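PDB 4ZOC: Lin1840 protein from Listeria innocua serovar 6a, which probably hydrolyses terminal, non-reducing beta-D-glucosyl residues with release of beta-D-glucose, as part of beta-1,2-glucan metabolism. Local coordinates for residues A394-L399 and V460-G465; V644-V649 and H701-G706. The protein carries 2 engineered substitutions. All coordinates share one frame; numbering follows the deposited sequence.

Interaction 1 of 2, residues A394-L399 and V460-G465; sequences ALVGPL and VVLALG
With CG of L395 anti to its backbone N (chi1 172°) and CG1 of V461 anti to its own, the two side chains leave the same face of the sheet and meet where L395 CD1 packs 3.8 Å from V461 CG1. V396 takes the other face. Its CG2 is lodged between the backbone N and the carbonyl carbon, and from there it touches two side chains of the facing strand, L462 CD1 at 3.7 Å and V460 CG1 at 4.0 Å. Helix 484-494 covers the V460 and L462 side.

Between these two layers the strands run parallel, stitched by V461 N to A394 O, V396 N to V461 O and A463 N to V396 O. The ladder then changes character. G397, with a positive phi of 115°, turns the chain so that P398 CD comes 3.1 Å from A463 O, while L399 N donates to A463 O at 3.0 Å from well above the carbonyl plane. L399 thereby folds back onto the strand end: its CB rests 3.7 Å from A463 CB, and CD2 lies over the backbone of G465.

Strands 393-397 and 459-465 are adjacent inner strands of the six-stranded, mostly parallel sheet, flanked by 432-436 and 500-505, in the alpha/beta sandwich typical of the C-terminal domain of family 3 glycoside hydrolases.

Interaction 2 of 2, residues V644-V649 and H701-G706; sequences VYLQDV and HRVFVG. With MG (magnesium ion), chain D.
H701, which buries the most surface of the contact, lays its imidazole against the D648 carboxylate, the two planes only 25° apart; H701 CE1 is 3.4 Å from D648 CG, and D648 OD1 sits over one face of the ring. That same OD1 binds the magnesium ion at 2.0 Å, so the ring backs a first-shell ligand. Four waters and the carbonyl O of T650 complete a six-ligand shell. H701 also packs edge-to-face with F685.

F704 and R702, next in buried surface, share Q647 on the reverse face of the sheet. The R702 chain is extended from CG to NE (chi2 -174°), which carries the guanidinium alongside Q647 as far as OE1. R702 NH1 donates to Q647 OE1 (2.9 Å, 157°), with the acceptor close to the guanidinium plane but the donor well above the amide plane. V649 CG2 lies over one face of the guanidinium, 3.6 Å above its plane and over its centre. A water accepts from R702 NH1 and, weakly, from Q647 NE2, linking the two side chains a second time.

F704 presents its edge: CE1 lies 3.7 Å from Q647 CB, and CD1 is 3.9 Å from Y645 CB. K658 adds a cation-pi contact to this ring.

Paired backbone hydrogen bonds join Y645 to F704 and Q647 to R702, alternating with non-hydrogen-bonded pairs such as L646 and V703, where L646 CD1 and V703 CG2 touch at 3.5 Å. V703 and V705 face strand 624-632 across the interior. This is a regular antiparallel pair within the beta sandwich of a fibronectin type III-like domain, ending at a magnesium site.

Interactions 1 and 2 belong to successive parts of the chain, the first closing before the second opens, and they lie in different domains. Their centres are 40 Å apart and their nearest atoms about 26 Å, so they do not touch. The glucose-binding residues W409 and E473 follow the 394-399 and 460-465 segments closely in sequence, although interaction 1 itself lies away from the pocket that they form with W271. Interaction 2 instead carries one magnesium ligand, D648, with T650 just beyond V649.

Interaction 1 of 2, residues A394-L399 and V460-G465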
loop_
_atom_site.group_PDB
_atom_site.type_symbol
_atom_site.label_atom_id
_atom_site.label_comp_id
_atom_site.label_asym_id
_atom_site.label_seq_id
_atom_site.Cartn_x
_atom_site.Cartn_y
_atom_site.Cartn_z
ATOM N N ALA A 394 -35.894 -9.667 21.214
ATOM C CA ALA A 394 -34.962 -10.804 21.292
ATOM C C ALA A 394 -33.553 -10.270 21.033
ATOM O O ALA A 394 -33.220 -9.744 19.955
ATOM C CB ALA A 394 -35.304 -11.885 20.273
ATOM N N LEU A 395 -32.747 -10.419 22.060
ATOM C CA LEU A 395 -31.343 -9.948 22.081
ATOM C C LEU A 395 -30.487 -11.187 21.837
ATOM O O LEU A 395 -30.417 -12.094 22.663
ATOM C CB LEU A 395 -31.005 -9.301 23.440
ATOM C CG LEU A 395 -29.517 -8.973 23.598
ATOM C CD1 LEU A 395 -28.980 -7.977 22.597
ATOM C CD2 LEU A 395 -29.267 -8.460 24.979
ATOM N N VAL A 396 -29.860 -11.261 20.696
ATOM C CA VAL A 396 -29.119 -12.457 20.372
ATOM C C VAL A 396 -27.714 -12.167 19.860
ATOM O O VAL A 396 -27.481 -11.108 19.265
ATOM C CB VAL A 396 -29.871 -13.379 19.385
ATOM C CG1 VAL A 396 -31.347 -13.624 19.808
ATOM C CG2 VAL A 396 -29.937 -12.765 18.071
ATOM N N GLY A 397 -26.814 -13.137 20.049
ATOM C CA GLY A 397 -25.491 -13.055 19.513
ATOM C C GLY A 397 -24.359 -12.963 20.493
ATOM O O GLY A 397 -24.565 -13.035 21.691
ATOM N N PRO A 398 -23.135 -12.850 19.975
ATOM C CA PRO A 398 -21.956 -12.884 20.843
ATOM C C PRO A 398 -21.697 -11.680 21.709
ATOM O O PRO A 398 -20.992 -11.851 22.730
ATOM C CB PRO A 398 -20.824 -13.134 19.885
ATOM C CG PRO A 398 -21.288 -12.621 18.580
ATOM C CD PRO A 398 -22.769 -12.873 18.566
ATOM N N LEU A 399 -22.305 -10.553 21.374
ATOM C CA LEU A 399 -22.229 -9.303 22.141
ATOM C C LEU A 399 -23.493 -9.093 23.026
ATOM O O LEU A 399 -23.644 -8.046 23.687
ATOM C CB LEU A 399 -21.949 -8.062 21.258
ATOM C CG LEU A 399 -20.465 -7.715 21.105
ATOM C CD1 LEU A 399 -19.931 -7.143 22.435
ATOM C CD2 LEU A 399 -19.678 -8.967 20.709
ATOM N N VAL A 460 -35.566 -7.968 16.742
ATOM C CA VAL A 460 -34.371 -8.653 17.105
ATOM C C VAL A 460 -33.296 -7.620 17.178
ATOM O O VAL A 460 -33.157 -6.797 16.286
ATOM C CB VAL A 460 -33.965 -9.681 16.072
ATOM C CG1 VAL A 460 -32.720 -10.459 16.467
ATOM C CG2 VAL A 460 -35.138 -10.623 15.738
ATOM N N VAL A 461 -32.610 -7.605 18.298
ATOM C CA VAL A 461 -31.384 -6.848 18.439
ATOM C C VAL A 461 -30.274 -7.931 18.331
ATOM O O VAL A 461 -30.069 -8.756 19.288
ATOM C CB VAL A 461 -31.294 -6.086 19.803
ATOM C CG1 VAL A 461 -29.888 -5.455 19.953
ATOM C CG2 VAL A 461 -32.288 -5.001 19.994
ATOM N N LEU A 462 -29.505 -7.892 17.221
ATOM C CA LEU A 462 -28.525 -8.895 16.876
ATOM C C LEU A 462 -27.208 -8.227 17.234
ATOM O O LEU A 462 -26.763 -7.293 16.570
ATOM C CB LEU A 462 -28.582 -9.201 15.400
ATOM C CG LEU A 462 -27.520 -10.169 14.887
ATOM C CD1 LEU A 462 -27.414 -11.492 15.670
ATOM C CD2 LEU A 462 -27.783 -10.547 13.420
ATOM N N ALA A 463 -26.609 -8.673 18.311
ATOM C CA ALA A 463 -25.399 -8.031 18.836
ATOM C C ALA A 463 -24.183 -8.815 18.408
ATOM O O ALA A 463 -23.891 -9.956 18.934
ATOM C CB ALA A 463 -25.499 -7.897 20.383
ATOM N N LEU A 464 -23.466 -8.239 17.453
ATOM C CA LEU A 464 -22.281 -8.845 16.851
ATOM C C LEU A 464 -21.011 -8.109 17.176
ATOM O O LEU A 464 -21.000 -6.906 17.463
ATOM C CB LEU A 464 -22.391 -8.819 15.321
ATOM C CG LEU A 464 -23.675 -9.468 14.747
ATOM C CD1 LEU A 464 -23.677 -9.314 13.217
ATOM C CD2 LEU A 464 -23.739 -10.901 15.176
ATOM N N GLY A 465 -19.896 -8.792 17.040
ATOM C CA GLY A 465 -18.650 -8.007 17.155
ATOM C C GLY A 465 -17.360 -8.760 17.376
ATOM O O GLY A 465 -17.299 -9.983 17.351
#

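Interaction 2 of 2, residues V644-V649 and H701-G706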
loop_
_atom_site.group_PDB
_atom_site.type_symbol
_atom_site.label_atom_id
_atom_site.label_comp_id
_atom_site.label_asym_id
_atom_site.label_seq_id
_atom_site.Cartn_x
_atom_site.Cartn_y
_atom_site.Cartn_z
ATOM N N VAL A 644 -16.990 21.303 6.447
ATOM C CA VAL A 644 -16.522 22.156 5.331
ATOM C C VAL A 644 -15.233 21.588 4.780
ATOM O O VAL A 644 -14.243 21.416 5.510
ATOM C CB VAL A 644 -16.328 23.609 5.773
ATOM C CG1 VAL A 644 -15.891 24.461 4.607
ATOM C CG2 VAL A 644 -17.577 24.136 6.455
ATOM N N TYR A 645 -15.254 21.369 3.454
ATOM C CA TYR A 645 -14.138 20.885 2.703
ATOM C C TYR A 645 -13.640 21.898 1.667
ATOM O O TYR A 645 -14.402 22.725 1.104
ATOM C CB TYR A 645 -14.536 19.574 2.010
ATOM C CG TYR A 645 -15.000 18.449 2.898
ATOM C CD1 TYR A 645 -16.311 18.373 3.294
ATOM C CD2 TYR A 645 -14.150 17.413 3.220
ATOM C CE1 TYR A 645 -16.781 17.327 4.082
ATOM C CE2 TYR A 645 -14.560 16.379 4.070
ATOM C CZ TYR A 645 -15.859 16.336 4.476
ATOM O OH TYR A 645 -16.311 15.337 5.262
ATOM N N LEU A 646 -12.361 21.879 1.461
ATOM C CA LEU A 646 -11.734 22.623 0.410
ATOM C C LEU A 646 -11.011 21.699 -0.653
ATOM O O LEU A 646 -10.405 20.635 -0.311
ATOM C CB LEU A 646 -10.723 23.521 1.038
ATOM C CG LEU A 646 -10.518 24.909 0.463
ATOM C CD1 LEU A 646 -11.883 25.654 0.368
ATOM C CD2 LEU A 646 -9.516 25.576 1.390
ATOM N N GLN A 647 -11.117 22.078 -1.926
ATOM C CA GLN A 647 -10.389 21.531 -2.983
ATOM C C GLN A 647 -9.559 22.603 -3.727
ATOM O O GLN A 647 -10.090 23.652 -4.083
ATOM C CB GLN A 647 -11.290 20.859 -3.991
ATOM C CG GLN A 647 -10.539 20.252 -5.181
ATOM C CD GLN A 647 -11.448 19.677 -6.263
ATOM O OE1 GLN A 647 -12.625 19.987 -6.350
ATOM N NE2 GLN A 647 -10.888 18.784 -7.078
ATOM N N ASP A 648 -8.278 22.302 -3.985
ATOM C CA ASP A 648 -7.398 23.048 -4.846
ATOM C C ASP A 648 -7.464 22.411 -6.241
ATOM O O ASP A 648 -6.897 21.348 -6.450
ATOM C CB ASP A 648 -5.995 23.058 -4.257
ATOM C CG ASP A 648 -5.064 24.050 -4.904
ATOM O OD1 ASP A 648 -5.393 24.652 -5.973
ATOM O OD2 ASP A 648 -3.958 24.207 -4.320
ATOM N N VAL A 649 -8.114 23.072 -7.182
ATOM C CA VAL A 649 -8.505 22.424 -8.436
ATOM C C VAL A 649 -7.302 22.123 -9.367
ATOM O O VAL A 649 -7.200 21.039 -9.985
ATOM C CB VAL A 649 -9.576 23.261 -9.142
ATOM C CG1 VAL A 649 -9.887 22.667 -10.437
ATOM C CG2 VAL A 649 -10.854 23.349 -8.316
ATOM N N HIS A 701 -10.372 27.393 -6.215
ATOM C CA HIS A 701 -10.654 26.403 -5.145
ATOM C C HIS A 701 -12.138 26.175 -5.123
ATOM O O HIS A 701 -12.911 27.086 -5.487
ATOM C CB HIS A 701 -10.212 26.906 -3.782
ATOM C CG HIS A 701 -8.719 26.967 -3.628
ATOM N ND1 HIS A 701 -8.008 26.079 -2.874
ATOM C CD2 HIS A 701 -7.805 27.804 -4.188
ATOM C CE1 HIS A 701 -6.718 26.329 -3.004
ATOM N NE2 HIS A 701 -6.576 27.412 -3.752
ATOM N N ARG A 702 -12.557 24.993 -4.734
ATOM C CA ARG A 702 -13.938 24.689 -4.433
ATOM C C ARG A 702 -14.132 24.511 -2.967
ATOM O O ARG A 702 -13.308 23.965 -2.295
ATOM C CB ARG A 702 -14.399 23.419 -5.147
ATOM C CG ARG A 702 -14.359 23.569 -6.660
ATOM C CD ARG A 702 -14.952 22.347 -7.293
ATOM N NE ARG A 702 -14.772 22.490 -8.715
ATOM C CZ ARG A 702 -14.002 21.732 -9.501
ATOM N NH1 ARG A 702 -13.291 20.706 -9.039
ATOM N NH2 ARG A 702 -13.931 22.011 -10.787
ATOM N N VAL A 703 -15.285 24.925 -2.499
ATOM C CA VAL A 703 -15.681 24.952 -1.111
ATOM C C VAL A 703 -16.949 24.111 -1.039
ATOM O O VAL A 703 -17.914 24.355 -1.784
ATOM C CB VAL A 703 -15.997 26.418 -0.601
ATOM C CG1 VAL A 703 -16.329 26.372 0.895
ATOM C CG2 VAL A 703 -14.786 27.336 -0.764
ATOM N N PHE A 704 -16.927 23.071 -0.200
ATOM C CA PHE A 704 -18.017 22.136 -0.060
ATOM C C PHE A 704 -18.555 22.224 1.341
ATOM O O PHE A 704 -17.811 22.066 2.356
ATOM C CB PHE A 704 -17.581 20.676 -0.306
ATOM C CG PHE A 704 -16.803 20.458 -1.583
ATOM C CD1 PHE A 704 -15.430 20.721 -1.642
ATOM C CD2 PHE A 704 -17.443 19.935 -2.700
ATOM C CE1 PHE A 704 -14.726 20.476 -2.788
ATOM C CE2 PHE A 704 -16.738 19.686 -3.855
ATOM C CZ PHE A 704 -15.370 19.967 -3.912
ATOM N N VAL A 705 -19.850 22.433 1.446
ATOM C CA VAL A 705 -20.450 22.571 2.759
ATOM C C VAL A 705 -21.532 21.482 2.870
ATOM O O VAL A 705 -22.451 21.389 2.043
ATOM C CB VAL A 705 -21.108 23.936 2.957
ATOM C CG1 VAL A 705 -21.691 23.980 4.368
ATOM C CG2 VAL A 705 -20.077 25.051 2.810
ATOM N N GLY A 706 -21.471 20.679 3.915
ATOM C CA GLY A 706 -22.521 19.681 4.037
ATOM C C GLY A 706 -22.405 18.843 5.291
ATOM O O GLY A 706 -21.824 19.262 6.286
HETATM MG MG MG D . -4.466 25.923 -7.202
HETATM O O HOH W 1 -11.501 18.798 -10.399
HETATM O O HOH W 2 -2.649 25.660 -6.160
HETATM O O HOH W 3 -4.821 27.568 -6.085
HETATM O O HOH W 4 -6.294 26.038 -8.219
HETATM O O HOH W 5 -3.485 27.117 -8.691
#